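PDB 4KPK: enoyl-CoA hydratase/isomerase from Shewanella pealeana, which probably acts as an isomerase or hydratase of enoyl-CoA thioesters, in the manner of crotonase-like enzymes. Local coordinates for residues 38-43 and 62-67; 51-56 and 90-95; 70-75 and 124-129; 136-141 and 158-163. All coordinates share one frame; numbering follows the deposited sequence.

Contact 1: 38-43 and 62-67; sequences LHYLSC and AFDEVM. With EDO (1,2-ethanediol), chain B.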
loop_
_atom_site.group_PDB
_atom_site.type_symbol
_atom_site.label_atom_id
_atom_site.label_comp_id
_atom_site.label_asym_id
_atom_site.label_seq_id
_atom_site.Cartn_x
_atom_site.Cartn_y
_atom_site.Cartn_z
ATOM N N LEU A 38 33.955 -6.378 -18.665
ATOM C CA LEU A 38 33.203 -5.224 -18.107
ATOM C C LEU A 38 34.105 -4.170 -17.461
ATOM O O LEU A 38 34.991 -4.512 -16.680
ATOM C CB LEU A 38 32.199 -5.694 -17.033
ATOM C CG LEU A 38 31.201 -6.716 -17.579
ATOM C CD1 LEU A 38 30.320 -7.381 -16.520
ATOM C CD2 LEU A 38 30.381 -6.049 -18.677
ATOM N N HIS A 39 33.799 -2.893 -17.731
ATOM C CA HIS A 39 34.608 -1.757 -17.301
ATOM C C HIS A 39 34.262 -1.368 -15.868
ATOM O O HIS A 39 35.147 -1.016 -15.114
ATOM C CB HIS A 39 34.369 -0.524 -18.217
ATOM C CG HIS A 39 34.605 -0.780 -19.689
ATOM N ND1 HIS A 39 35.866 -0.792 -20.250
ATOM C CD2 HIS A 39 33.740 -1.038 -20.710
ATOM C CE1 HIS A 39 35.769 -1.044 -21.549
ATOM N NE2 HIS A 39 34.492 -1.209 -21.852
ATOM N N TYR A 40 32.963 -1.397 -15.555
ATOM C CA TYR A 40 32.377 -0.844 -14.362
ATOM C C TYR A 40 31.816 -1.832 -13.385
ATOM O O TYR A 40 31.557 -1.485 -12.192
ATOM C CB TYR A 40 31.238 0.074 -14.728
ATOM C CG TYR A 40 31.604 1.318 -15.483
ATOM C CD1 TYR A 40 32.924 1.765 -15.623
ATOM C CD2 TYR A 40 30.615 2.097 -15.993
ATOM C CE1 TYR A 40 33.213 2.943 -16.300
ATOM C CE2 TYR A 40 30.899 3.264 -16.641
ATOM C CZ TYR A 40 32.177 3.681 -16.798
ATOM O OH TYR A 40 32.351 4.864 -17.465
ATOM N N LEU A 41 31.657 -3.063 -13.837
ATOM C CA LEU A 41 31.099 -4.117 -12.994
ATOM C C LEU A 41 32.102 -5.260 -12.835
ATOM O O LEU A 41 32.960 -5.440 -13.688
ATOM C CB LEU A 41 29.824 -4.680 -13.640
ATOM C CG LEU A 41 28.670 -3.714 -13.871
ATOM C CD1 LEU A 41 27.525 -4.359 -14.679
ATOM C CD2 LEU A 41 28.190 -3.220 -12.517
ATOM N N SER A 42 31.939 -6.030 -11.746
ATOM C CA SER A 42 32.435 -7.403 -11.630
ATOM C C SER A 42 31.275 -8.330 -11.626
ATOM O O SER A 42 30.145 -7.961 -11.236
ATOM C CB SER A 42 33.136 -7.693 -10.269
ATOM O OG SER A 42 34.225 -6.845 -10.052
ATOM N N CYS A 43 31.556 -9.583 -11.930
ATOM C CA CYS A 43 30.533 -10.573 -11.798
ATOM C C CYS A 43 31.175 -11.885 -11.523
ATOM O O CYS A 43 32.224 -12.187 -12.083
ATOM C CB CYS A 43 29.631 -10.589 -13.061
ATOM S SG CYS A 43 30.477 -10.838 -14.613
ATOM N N ALA A 62 28.876 6.005 -9.915
ATOM C CA ALA A 62 27.908 6.898 -10.495
ATOM C C ALA A 62 27.429 6.255 -11.820
ATOM O O ALA A 62 28.214 5.672 -12.549
ATOM C CB ALA A 62 28.533 8.267 -10.748
ATOM N N PHE A 63 26.159 6.378 -12.121
ATOM C CA PHE A 63 25.637 5.787 -13.337
ATOM C C PHE A 63 25.945 6.642 -14.557
ATOM O O PHE A 63 25.746 7.858 -14.569
ATOM C CB PHE A 63 24.130 5.612 -13.271
ATOM C CG PHE A 63 23.672 4.533 -12.349
ATOM C CD1 PHE A 63 24.433 4.157 -11.211
ATOM C CD2 PHE A 63 22.456 3.912 -12.580
ATOM C CE1 PHE A 63 23.989 3.159 -10.356
ATOM C CE2 PHE A 63 22.001 2.934 -11.706
ATOM C CZ PHE A 63 22.772 2.565 -10.595
ATOM N N ASP A 64 26.365 5.963 -15.599
ATOM C CA ASP A 64 26.305 6.511 -16.941
ATOM C C ASP A 64 25.807 5.445 -17.913
ATOM O O ASP A 64 25.391 4.349 -17.468
ATOM C CB ASP A 64 27.667 7.106 -17.310
ATOM C CG ASP A 64 28.727 6.075 -17.448
ATOM O OD1 ASP A 64 28.432 4.845 -17.434
ATOM O OD2 ASP A 64 29.881 6.506 -17.582
ATOM N N GLU A 65 25.813 5.772 -19.225
ATOM C CA GLU A 65 25.298 4.852 -20.283
ATOM C C GLU A 65 26.007 3.483 -20.316
ATOM O O GLU A 65 25.439 2.414 -20.589
ATOM C CB GLU A 65 25.319 5.574 -21.655
ATOM C CG GLU A 65 26.679 5.737 -22.321
ATOM C CD GLU A 65 27.700 6.748 -21.716
ATOM O OE1 GLU A 65 27.548 7.391 -20.642
ATOM O OE2 GLU A 65 28.743 6.873 -22.365
ATOM N N VAL A 66 27.264 3.518 -20.016
ATOM C CA VAL A 66 28.042 2.323 -19.976
ATOM C C VAL A 66 27.628 1.423 -18.781
ATOM O O VAL A 66 27.383 0.268 -18.988
ATOM C CB VAL A 66 29.561 2.681 -19.942
ATOM C CG1 VAL A 66 30.415 1.450 -19.637
ATOM C CG2 VAL A 66 29.999 3.331 -21.257
HETATM N N MSE A 67 27.586 1.955 -17.552
HETATM C CA MSE A 67 27.068 1.229 -16.376
HETATM C C MSE A 67 25.720 0.616 -16.652
HETATM O O MSE A 67 25.512 -0.532 -16.336
HETATM C CB MSE A 67 26.865 2.161 -15.216
HETATM C CG MSE A 67 26.259 1.529 -13.971
HETATM SE SE MSE A 67 27.742 1.119 -12.726
HETATM C CE MSE A 67 28.216 2.923 -12.203
HETATM C C1 EDO B . 35.830 -5.344 -13.754
HETATM O O1 EDO B . 34.953 -5.764 -14.799
HETATM C C2 EDO B . 35.597 -6.373 -12.660
HETATM O O2 EDO B . 36.818 -6.774 -12.065
#

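Contact 2: 51-56 and 90-95; sequences QMVLDR and KANGKN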
loop_
_atom_site.group_PDB
_atom_site.type_symbol
_atom_site.label_atom_id
_atom_site.label_comp_id
_atom_site.label_asym_id
_atom_site.label_seq_id
_atom_site.Cartn_x
_atom_site.Cartn_y
_atom_site.Cartn_z
ATOM N N GLN A 51 26.760 -12.946 -8.522
ATOM C CA GLN A 51 26.881 -11.625 -7.997
ATOM C C GLN A 51 27.165 -10.680 -9.090
ATOM O O GLN A 51 28.005 -10.973 -9.929
ATOM C CB GLN A 51 28.042 -11.533 -6.968
ATOM C CG GLN A 51 27.947 -12.604 -5.914
ATOM C CD GLN A 51 28.929 -12.361 -4.771
ATOM O OE1 GLN A 51 29.310 -11.229 -4.498
ATOM N NE2 GLN A 51 29.355 -13.416 -4.131
HETATM N N MSE A 52 26.536 -9.512 -8.992
HETATM C CA MSE A 52 26.772 -8.359 -9.849
HETATM C C MSE A 52 27.221 -7.268 -8.915
HETATM O O MSE A 52 26.495 -6.909 -7.977
HETATM C CB MSE A 52 25.515 -7.901 -10.594
HETATM C CG MSE A 52 25.790 -6.695 -11.498
HETATM SE SE MSE A 52 24.075 -6.321 -12.437
HETATM C CE MSE A 52 23.495 -7.380 -13.932
ATOM N N VAL A 53 28.410 -6.730 -9.199
ATOM C CA VAL A 53 29.080 -5.851 -8.284
ATOM C C VAL A 53 29.477 -4.519 -8.956
ATOM O O VAL A 53 30.265 -4.510 -9.891
ATOM C CB VAL A 53 30.323 -6.504 -7.650
ATOM C CG1 VAL A 53 30.967 -5.544 -6.633
ATOM C CG2 VAL A 53 29.974 -7.831 -6.982
ATOM N N LEU A 54 28.997 -3.411 -8.375
ATOM C CA LEU A 54 29.317 -2.072 -8.837
ATOM C C LEU A 54 30.709 -1.828 -8.348
ATOM O O LEU A 54 31.049 -1.889 -7.071
ATOM C CB LEU A 54 28.331 -1.005 -8.355
ATOM C CG LEU A 54 26.944 -1.017 -9.008
ATOM C CD1 LEU A 54 26.305 -2.375 -8.871
ATOM C CD2 LEU A 54 26.006 0.055 -8.448
ATOM N N ASP A 55 31.532 -1.653 -9.369
ATOM C CA ASP A 55 33.007 -1.689 -9.243
ATOM C C ASP A 55 33.628 -0.482 -9.909
ATOM O O ASP A 55 34.644 -0.555 -10.567
ATOM C CB ASP A 55 33.591 -3.001 -9.843
ATOM C CG ASP A 55 35.061 -3.220 -9.459
ATOM O OD1 ASP A 55 35.435 -2.903 -8.281
ATOM O OD2 ASP A 55 35.841 -3.676 -10.323
ATOM N N ARG A 56 33.022 0.663 -9.692
ATOM C CA ARG A 56 33.582 1.903 -10.155
ATOM C C ARG A 56 33.749 2.852 -8.965
ATOM O O ARG A 56 33.366 4.017 -9.051
ATOM C CB ARG A 56 32.612 2.495 -11.188
ATOM C CG ARG A 56 33.213 3.520 -12.083
ATOM C CD ARG A 56 32.097 4.188 -12.862
ATOM N NE ARG A 56 32.666 5.269 -13.600
ATOM C CZ ARG A 56 32.010 6.337 -14.049
ATOM N NH1 ARG A 56 30.688 6.533 -13.849
ATOM N NH2 ARG A 56 32.703 7.255 -14.694
ATOM N N LYS A 90 25.536 -5.935 -5.235
ATOM C CA LYS A 90 26.396 -5.314 -4.194
ATOM C C LYS A 90 27.221 -4.270 -4.915
ATOM O O LYS A 90 27.198 -4.208 -6.158
ATOM C CB LYS A 90 27.441 -6.262 -3.689
ATOM C CG LYS A 90 26.987 -7.464 -2.989
ATOM C CD LYS A 90 27.981 -8.617 -3.171
ATOM C CE LYS A 90 29.417 -8.230 -2.936
ATOM N NZ LYS A 90 30.224 -9.436 -2.550
ATOM N N ALA A 91 28.035 -3.557 -4.173
ATOM C CA ALA A 91 28.920 -2.509 -4.721
ATOM C C ALA A 91 30.196 -2.402 -3.864
ATOM O O ALA A 91 30.131 -2.613 -2.647
ATOM C CB ALA A 91 28.204 -1.192 -4.680
ATOM N N ASN A 92 31.324 -2.077 -4.497
ATOM C CA ASN A 92 32.561 -1.829 -3.807
ATOM C C ASN A 92 32.642 -0.370 -3.415
ATOM O O ASN A 92 31.974 0.499 -4.006
ATOM C CB ASN A 92 33.791 -2.238 -4.626
ATOM C CG ASN A 92 33.760 -3.708 -5.007
ATOM O OD1 ASN A 92 33.253 -4.557 -4.266
ATOM N ND2 ASN A 92 34.223 -4.009 -6.206
ATOM N N GLY A 93 33.444 -0.128 -2.361
ATOM C CA GLY A 93 33.719 1.244 -1.865
ATOM C C GLY A 93 32.755 1.605 -0.784
ATOM O O GLY A 93 31.990 0.756 -0.326
ATOM N N LYS A 94 32.769 2.862 -0.374
ATOM C CA LYS A 94 31.951 3.332 0.743
ATOM C C LYS A 94 30.483 3.630 0.381
ATOM O O LYS A 94 29.653 3.728 1.268
ATOM C CB LYS A 94 32.554 4.624 1.314
ATOM C CG LYS A 94 34.030 4.529 1.610
ATOM C CD LYS A 94 34.273 3.801 2.910
ATOM C CE LYS A 94 34.023 4.742 4.075
ATOM N NZ LYS A 94 33.762 3.987 5.334
ATOM N N ASN A 95 30.183 3.766 -0.915
ATOM C CA ASN A 95 28.904 4.219 -1.390
ATOM C C ASN A 95 28.377 3.323 -2.520
ATOM O O ASN A 95 29.066 2.993 -3.462
ATOM C CB ASN A 95 29.014 5.679 -1.880
ATOM C CG ASN A 95 29.334 6.675 -0.754
ATOM O OD1 ASN A 95 30.376 7.320 -0.785
ATOM N ND2 ASN A 95 28.472 6.769 0.257
#

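Contact 3: 70-75 and 124-129; sequences EMIQVL and ARLMSM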
loop_
_atom_site.group_PDB
_atom_site.type_symbol
_atom_site.label_atom_id
_atom_site.label_comp_id
_atom_site.label_asym_id
_atom_site.label_seq_id
_atom_site.Cartn_x
_atom_site.Cartn_y
_atom_site.Cartn_z
ATOM N N GLU A 70 26.187 -2.246 -19.160
ATOM C CA GLU A 70 26.855 -3.374 -18.537
ATOM C C GLU A 70 25.910 -4.134 -17.609
ATOM O O GLU A 70 25.933 -5.345 -17.544
ATOM C CB GLU A 70 28.117 -2.882 -17.824
ATOM C CG GLU A 70 29.162 -2.389 -18.815
ATOM C CD GLU A 70 30.558 -2.312 -18.270
ATOM O OE1 GLU A 70 30.764 -2.282 -17.033
ATOM O OE2 GLU A 70 31.472 -2.245 -19.097
HETATM N N MSE A 71 25.045 -3.426 -16.907
HETATM C CA MSE A 71 24.113 -4.074 -15.964
HETATM C C MSE A 71 23.117 -4.913 -16.707
HETATM O O MSE A 71 22.830 -6.029 -16.281
HETATM C CB MSE A 71 23.451 -2.990 -15.117
HETATM C CG MSE A 71 24.344 -2.672 -13.900
HETATM SE SE MSE A 71 23.487 -1.279 -12.798
HETATM C CE MSE A 71 24.892 -0.856 -11.469
ATOM N N ILE A 72 22.598 -4.388 -17.834
ATOM C CA ILE A 72 21.768 -5.207 -18.763
ATOM C C ILE A 72 22.459 -6.497 -19.193
ATOM O O ILE A 72 21.888 -7.577 -19.096
ATOM C CB ILE A 72 21.297 -4.368 -19.982
ATOM C CG1 ILE A 72 20.407 -3.206 -19.486
ATOM C CG2 ILE A 72 20.567 -5.219 -21.049
ATOM C CD1 ILE A 72 20.141 -2.123 -20.499
ATOM N N GLN A 73 23.705 -6.401 -19.641
ATOM C CA GLN A 73 24.443 -7.564 -20.064
ATOM C C GLN A 73 24.615 -8.626 -18.960
ATOM O O GLN A 73 24.479 -9.822 -19.232
ATOM C CB GLN A 73 25.843 -7.156 -20.530
ATOM C CG GLN A 73 25.912 -6.466 -21.872
ATOM C CD GLN A 73 27.325 -6.045 -22.198
ATOM O OE1 GLN A 73 28.247 -6.873 -22.199
ATOM N NE2 GLN A 73 27.522 -4.748 -22.442
ATOM N N VAL A 74 24.958 -8.193 -17.731
ATOM C CA VAL A 74 25.125 -9.131 -16.651
ATOM C C VAL A 74 23.796 -9.831 -16.274
ATOM O O VAL A 74 23.742 -11.053 -15.982
ATOM C CB VAL A 74 25.720 -8.438 -15.433
ATOM C CG1 VAL A 74 25.724 -9.382 -14.228
ATOM C CG2 VAL A 74 27.135 -7.948 -15.719
ATOM N N LEU A 75 22.717 -9.058 -16.289
ATOM C CA LEU A 75 21.398 -9.616 -16.079
ATOM C C LEU A 75 21.061 -10.637 -17.151
ATOM O O LEU A 75 20.611 -11.728 -16.807
ATOM C CB LEU A 75 20.296 -8.544 -16.065
ATOM C CG LEU A 75 20.233 -7.578 -14.883
ATOM C CD1 LEU A 75 18.976 -6.720 -14.991
ATOM C CD2 LEU A 75 20.275 -8.341 -13.566
ATOM N N ALA A 124 14.952 2.234 -18.664
ATOM C CA ALA A 124 13.675 1.547 -18.349
ATOM C C ALA A 124 13.722 0.035 -18.568
ATOM O O ALA A 124 13.118 -0.743 -17.796
ATOM C CB ALA A 124 12.523 2.139 -19.090
ATOM N N ARG A 125 14.433 -0.363 -19.622
ATOM C CA ARG A 125 14.693 -1.775 -19.933
ATOM C C ARG A 125 15.532 -2.425 -18.803
ATOM O O ARG A 125 15.253 -3.533 -18.361
ATOM C CB ARG A 125 15.428 -1.861 -21.291
ATOM C CG ARG A 125 15.859 -3.250 -21.738
ATOM C CD ARG A 125 16.606 -3.231 -23.106
ATOM N NE ARG A 125 16.810 -4.582 -23.637
ATOM C CZ ARG A 125 15.832 -5.361 -24.158
ATOM N NH1 ARG A 125 14.568 -4.958 -24.216
ATOM N NH2 ARG A 125 16.115 -6.571 -24.618
ATOM N N LEU A 126 16.570 -1.746 -18.359
ATOM C CA LEU A 126 17.313 -2.200 -17.122
ATOM C C LEU A 126 16.377 -2.481 -15.905
ATOM O O LEU A 126 16.356 -3.574 -15.400
ATOM C CB LEU A 126 18.393 -1.191 -16.742
ATOM C CG LEU A 126 19.164 -1.504 -15.424
ATOM C CD1 LEU A 126 19.638 -2.942 -15.430
ATOM C CD2 LEU A 126 20.276 -0.535 -15.152
HETATM N N MSE A 127 15.574 -1.540 -15.468
HETATM C CA MSE A 127 14.696 -1.753 -14.329
HETATM C C MSE A 127 13.695 -2.871 -14.552
HETATM O O MSE A 127 13.423 -3.696 -13.672
HETATM C CB MSE A 127 13.933 -0.496 -14.073
HETATM C CG MSE A 127 14.702 0.714 -13.605
HETATM SE SE MSE A 127 15.865 0.460 -12.011
HETATM C CE MSE A 127 17.257 1.758 -12.539
ATOM N N SER A 128 13.080 -2.882 -15.738
ATOM C CA SER A 128 12.112 -3.915 -16.040
ATOM C C SER A 128 12.690 -5.329 -15.977
ATOM O O SER A 128 12.111 -6.209 -15.315
ATOM C CB SER A 128 11.472 -3.665 -17.422
ATOM O OG SER A 128 10.389 -4.552 -17.584
HETATM N N MSE A 129 13.821 -5.554 -16.637
HETATM C CA MSE A 129 14.470 -6.839 -16.594
HETATM C C MSE A 129 14.885 -7.242 -15.189
HETATM O O MSE A 129 14.839 -8.433 -14.855
HETATM C CB MSE A 129 15.798 -6.915 -17.352
HETATM C CG MSE A 129 15.637 -6.713 -18.864
HETATM SE SE MSE A 129 17.383 -6.944 -19.783
HETATM C CE MSE A 129 18.340 -7.975 -18.426
#

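Contact 4: 136-141 and 158-163; sequences PTITLV and IAIANE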
loop_
_atom_site.group_PDB
_atom_site.type_symbol
_atom_site.label_atom_id
_atom_site.label_comp_id
_atom_site.label_asym_id
_atom_site.label_seq_id
_atom_site.Cartn_x
_atom_site.Cartn_y
_atom_site.Cartn_z
ATOM N N PRO A 136 15.223 -15.129 -7.364
ATOM C CA PRO A 136 15.288 -14.175 -6.265
ATOM C C PRO A 136 16.503 -13.317 -6.382
ATOM O O PRO A 136 17.564 -13.818 -6.718
ATOM C CB PRO A 136 15.395 -15.063 -5.008
ATOM C CG PRO A 136 15.861 -16.382 -5.487
ATOM C CD PRO A 136 15.390 -16.516 -6.902
ATOM N N THR A 137 16.304 -12.017 -6.175
ATOM C CA THR A 137 17.354 -11.008 -6.165
ATOM C C THR A 137 17.462 -10.396 -4.747
ATOM O O THR A 137 16.474 -10.120 -4.136
ATOM C CB THR A 137 17.052 -9.916 -7.175
ATOM O OG1 THR A 137 15.746 -9.353 -6.904
ATOM C CG2 THR A 137 17.030 -10.501 -8.585
ATOM N N ILE A 138 18.681 -10.180 -4.281
ATOM C CA ILE A 138 19.011 -9.569 -2.966
ATOM C C ILE A 138 19.940 -8.425 -3.310
ATOM O O ILE A 138 20.956 -8.658 -3.945
ATOM C CB ILE A 138 19.783 -10.564 -2.044
ATOM C CG1 ILE A 138 18.929 -11.817 -1.875
ATOM C CG2 ILE A 138 20.062 -9.959 -0.627
ATOM C CD1 ILE A 138 19.575 -12.953 -1.208
ATOM N N THR A 139 19.581 -7.204 -2.918
ATOM C CA THR A 139 20.483 -6.049 -2.984
ATOM C C THR A 139 21.030 -5.604 -1.573
ATOM O O THR A 139 20.278 -5.424 -0.626
ATOM C CB THR A 139 19.789 -4.902 -3.745
ATOM O OG1 THR A 139 19.481 -5.383 -5.066
ATOM C CG2 THR A 139 20.658 -3.641 -3.887
ATOM N N LEU A 140 22.356 -5.435 -1.486
ATOM C CA LEU A 140 23.090 -5.021 -0.280
ATOM C C LEU A 140 23.643 -3.593 -0.430
ATOM O O LEU A 140 24.507 -3.337 -1.239
ATOM C CB LEU A 140 24.256 -5.962 -0.043
ATOM C CG LEU A 140 24.042 -7.479 -0.038
ATOM C CD1 LEU A 140 25.351 -8.208 0.302
ATOM C CD2 LEU A 140 22.941 -7.798 0.958
ATOM N N VAL A 141 23.122 -2.653 0.328
ATOM C CA VAL A 141 23.352 -1.241 0.066
ATOM C C VAL A 141 24.147 -0.589 1.221
ATOM O O VAL A 141 23.654 -0.577 2.318
ATOM C CB VAL A 141 22.026 -0.466 -0.068
ATOM C CG1 VAL A 141 22.287 1.005 -0.338
ATOM C CG2 VAL A 141 21.119 -1.064 -1.154
ATOM N N ILE A 158 14.668 -8.495 -2.127
ATOM C CA ILE A 158 15.195 -8.282 -0.757
ATOM C C ILE A 158 16.300 -7.255 -0.846
ATOM O O ILE A 158 17.142 -7.347 -1.720
ATOM C CB ILE A 158 15.728 -9.546 -0.073
ATOM C CG1 ILE A 158 14.568 -10.497 0.305
ATOM C CG2 ILE A 158 16.401 -9.216 1.250
ATOM C CD1 ILE A 158 14.677 -11.827 -0.345
ATOM N N ALA A 159 16.236 -6.261 0.052
ATOM C CA ALA A 159 17.233 -5.215 0.197
ATOM C C ALA A 159 17.630 -5.010 1.691
ATOM O O ALA A 159 16.770 -4.904 2.636
ATOM C CB ALA A 159 16.706 -3.919 -0.383
ATOM N N ILE A 160 18.940 -4.963 1.891
ATOM C CA ILE A 160 19.549 -4.766 3.225
ATOM C C ILE A 160 20.515 -3.625 3.079
ATOM O O ILE A 160 21.232 -3.557 2.073
ATOM C CB ILE A 160 20.313 -6.029 3.631
ATOM C CG1 ILE A 160 19.399 -7.210 3.417
ATOM C CG2 ILE A 160 20.760 -5.963 5.096
ATOM C CD1 ILE A 160 20.088 -8.533 3.464
ATOM N N ALA A 161 20.443 -2.672 3.972
ATOM C CA ALA A 161 21.359 -1.530 3.944
ATOM C C ALA A 161 22.140 -1.421 5.297
ATOM O O ALA A 161 21.689 -2.003 6.266
ATOM C CB ALA A 161 20.616 -0.254 3.674
ATOM N N ASN A 162 23.293 -0.719 5.307
ATOM C CA ASN A 162 24.019 -0.410 6.571
ATOM C C ASN A 162 23.419 0.825 7.203
ATOM O O ASN A 162 22.494 1.412 6.640
ATOM C CB ASN A 162 25.542 -0.285 6.387
ATOM C CG ASN A 162 25.974 0.933 5.587
ATOM O OD1 ASN A 162 25.189 1.795 5.183
ATOM N ND2 ASN A 162 27.265 0.996 5.344
ATOM N N GLU A 163 23.911 1.192 8.387
ATOM C CA GLU A 163 23.287 2.245 9.194
ATOM C C GLU A 163 23.485 3.643 8.622
ATOM O O GLU A 163 22.640 4.526 8.823
ATOM C CB GLU A 163 23.797 2.164 10.650
ATOM C CG GLU A 163 22.926 1.286 11.548
ATOM C CD GLU A 163 23.661 0.803 12.783
ATOM O OE1 GLU A 163 24.140 1.650 13.565
ATOM O OE2 GLU A 163 23.738 -0.432 12.996
#

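Contact 1: 38-43 and 62-67
Polar contact between the segments runs through Tyr40 and Asp64. The Tyr40 hydroxyl donates to OD2 of Asp64, OH to OD2 3.0 Å, using the syn lone pair of that oxygen. The other oxygen caps helix 65-80: Asp64 is its N-cap residue, and Met67 N points at OD1 almost straight, at 171° and 3.0 Å. With Asp64 CG held between its backbone N and carbonyl carbon (chi1 67°), one carboxylate can serve both donors. OD1 also lies in the plane of the Tyr40 ring, at its CE2 edge.

The aromatic contacts use the two faces of that ring. On one side Val66 CG1 makes a CH-pi contact, 4.0 Å from the centroid; on the opposite face Arg56 forms a cation-pi interaction. The apolar packing continues with Tyr40 CD2 against CB of Met67, a selenomethionine here, at 3.8 Å, while Leu41 CD2 approaches its selenium more loosely. A beta-branched valine suits the first turn, where CG1 sits over the ring face.

Replacing Asp64 with alanine is likely to leave the Tyr40 hydroxyl without its acceptor and the first turn of the helix uncapped. A carboxylate at a helix N-terminus, receiving two donors and a weak, long ion pair from Arg56, is probably stabilised as the anion; its two bonds link Tyr40, before strand 41-46, to the start of helix 65-80.

Contact 2: 51-56 and 90-95
Val53 pairs with Lys90 and Leu54 with Ala91 in a parallel ladder, whose bonds run from Lys90 N to Met52 O, from Leu54 N to Lys90 O and, past the end of strand 86-91, from Asn92 N to Leu54 O, this last one short at 2.6 Å.

On the face that carries Val53 and Lys90 the side chains are mixed in character. Lys90 bends at chi3 (47°), which brings NZ back to the amide of Gln51, where it donates to OE1 at 2.8 Å, tilted slightly from the carbonyl plane. Its CE lies 4.1 Å from Val53 CG2, a long aliphatic stem beside a compact branched residue. The other Val53 methyl, CG1, reaches the amide of Asn92, 3.4 Å from OD1. Beyond the strands Asn92 ND2 donates to Asp55 OD1 at 2.6 Å. The acceptor lies in the amide plane but is met from above the carboxylate plane, the two planes standing 86° apart. On the other face Leu54 CB packs on the CB of Ala91 at 3.7 Å; a residue as small as alanine lets the strands stay close there.

Strands 49-54 and 86-91 are the two strands of a beta-alpha-beta crossover whose helix, 65-80, covers Met52 and Leu54 with Met71. Strand 41-46 flanks strand 49-54 on its other edge, pairing antiparallel with it, and Asn61 accompanies the loop after strand 86-91, donating to Asn92 O.

Contact 3: 70-75 and 124-129
Met129 N donates to Arg125 O at 3.0 Å, an ordinary helical bond that fixes the turn from which Met129 projects at Ile72 and Leu75. This is helix-on-helix packing within the crotonase-like fold: helices 65-80 and 113-132 run in roughly the same direction, the segment axes 30° apart and 9.6 Å from each other at closest approach, and the interface between them is apolar.

Leu126 fills the middle. Its CG stands opposite the backbone N (chi1 176°), which carries the two methyls out toward the other helix. There CD1 lies 3.8 Å from Met71 CB and 3.9 Å from Leu75 CD1, while CD2 faces the selenium of Met71, a selenomethionine like Met129. A forked leucine suits the site because its methyls straddle Met71 CB, CD1 reaching on to Leu75 and CD2 to the selenium. Ile72 covers the outer flank with two branches: CG1 rests on Leu126 CB at 4.0 Å, and CG2 turns to Met129, the two side chains crossing at about a right angle. Cutting Ile72 back to alanine would remove both branches and is likely to open a gap beside Leu126 and leave the end of Met129 freer to turn.

Met71 also packs on Met52 and Leu54 of strand 49-54, so this one side chain meets both the sheet and helix 113-132. On the far side Ala124 and Ser128 pack against Ser265 and Leu261 of a second subunit. The methyl CE of Met129 is modelled doubtfully close to Leu75, but its selenium sits at an ordinary 3.8 Å from Ile72 CG2.

Contact 4: 136-141 and 158-163
Thr137 opens the pairing, its carbonyl O accepting from Ile158 N at 3.2 Å while its hydroxyl OG1 takes the amide N of Asp157. Ile138 comes next, beside Ile158 and pointing the same way, with CG2 to CG2 at 4.2 Å; Leu233 of helix 222-235 covers Ile138 on this face. Thr139 bonds through both its N and its O to strand 158-161: N to Ile158 O at 2.7 Å, and O from Ile160 N at 2.9 Å. Its OG1 is hydrogen-bonded to Ser156 OG, so a threonine can sit buried here without a stranded hydroxyl.

These parallel strands, 137-141 and 158-161, are joined by helix 148-155 in a beta-alpha-beta unit, and Ile153 of that helix packs on Thr139, Val141 and Ala159.

Leu140 lies beside Ile160, its CD2 3.9 Å from Ile160 CD1, on the face where Ala225 and Phe229 of helix 222-235 meet Ile160. Val141 returns to the Thr139 face: its CB is 4.0 Å from the CB of Ala161, a small partner that leaves room for the branched valine. Val141 N donates to Ile160 O at 2.7 Å, and Val141 O accepts from N of Asn162, whose side-chain OD1 takes the amide N of Gly143.

Overall arrangement
Contacts 3 and 4 are buried, whereas contacts 1 and 2 are only partly so, and the chemistry follows. Contact 4 joins inner strands of the sheet by backbone bonds and aliphatic side chains; contact 3 is apolar packing between helices. Contact 1 is crossed by a tyrosine-carboxylate bond, and contact 2 adds lysine-amide and amide-carboxylate bonds to its backbone ladder. Helix 65-80 serves both contacts 1 and 3: Glu70 within it accepts from the backbone N atoms of His39 and Tyr40. Contacts 1, 2 and 4 all reach one sheet, contact 2 bonding to contact 1 through Asp55 N and Tyr40 O, and touching contact 4 where Lys90 packs on Leu140. Contacts 3 and 4 do not touch.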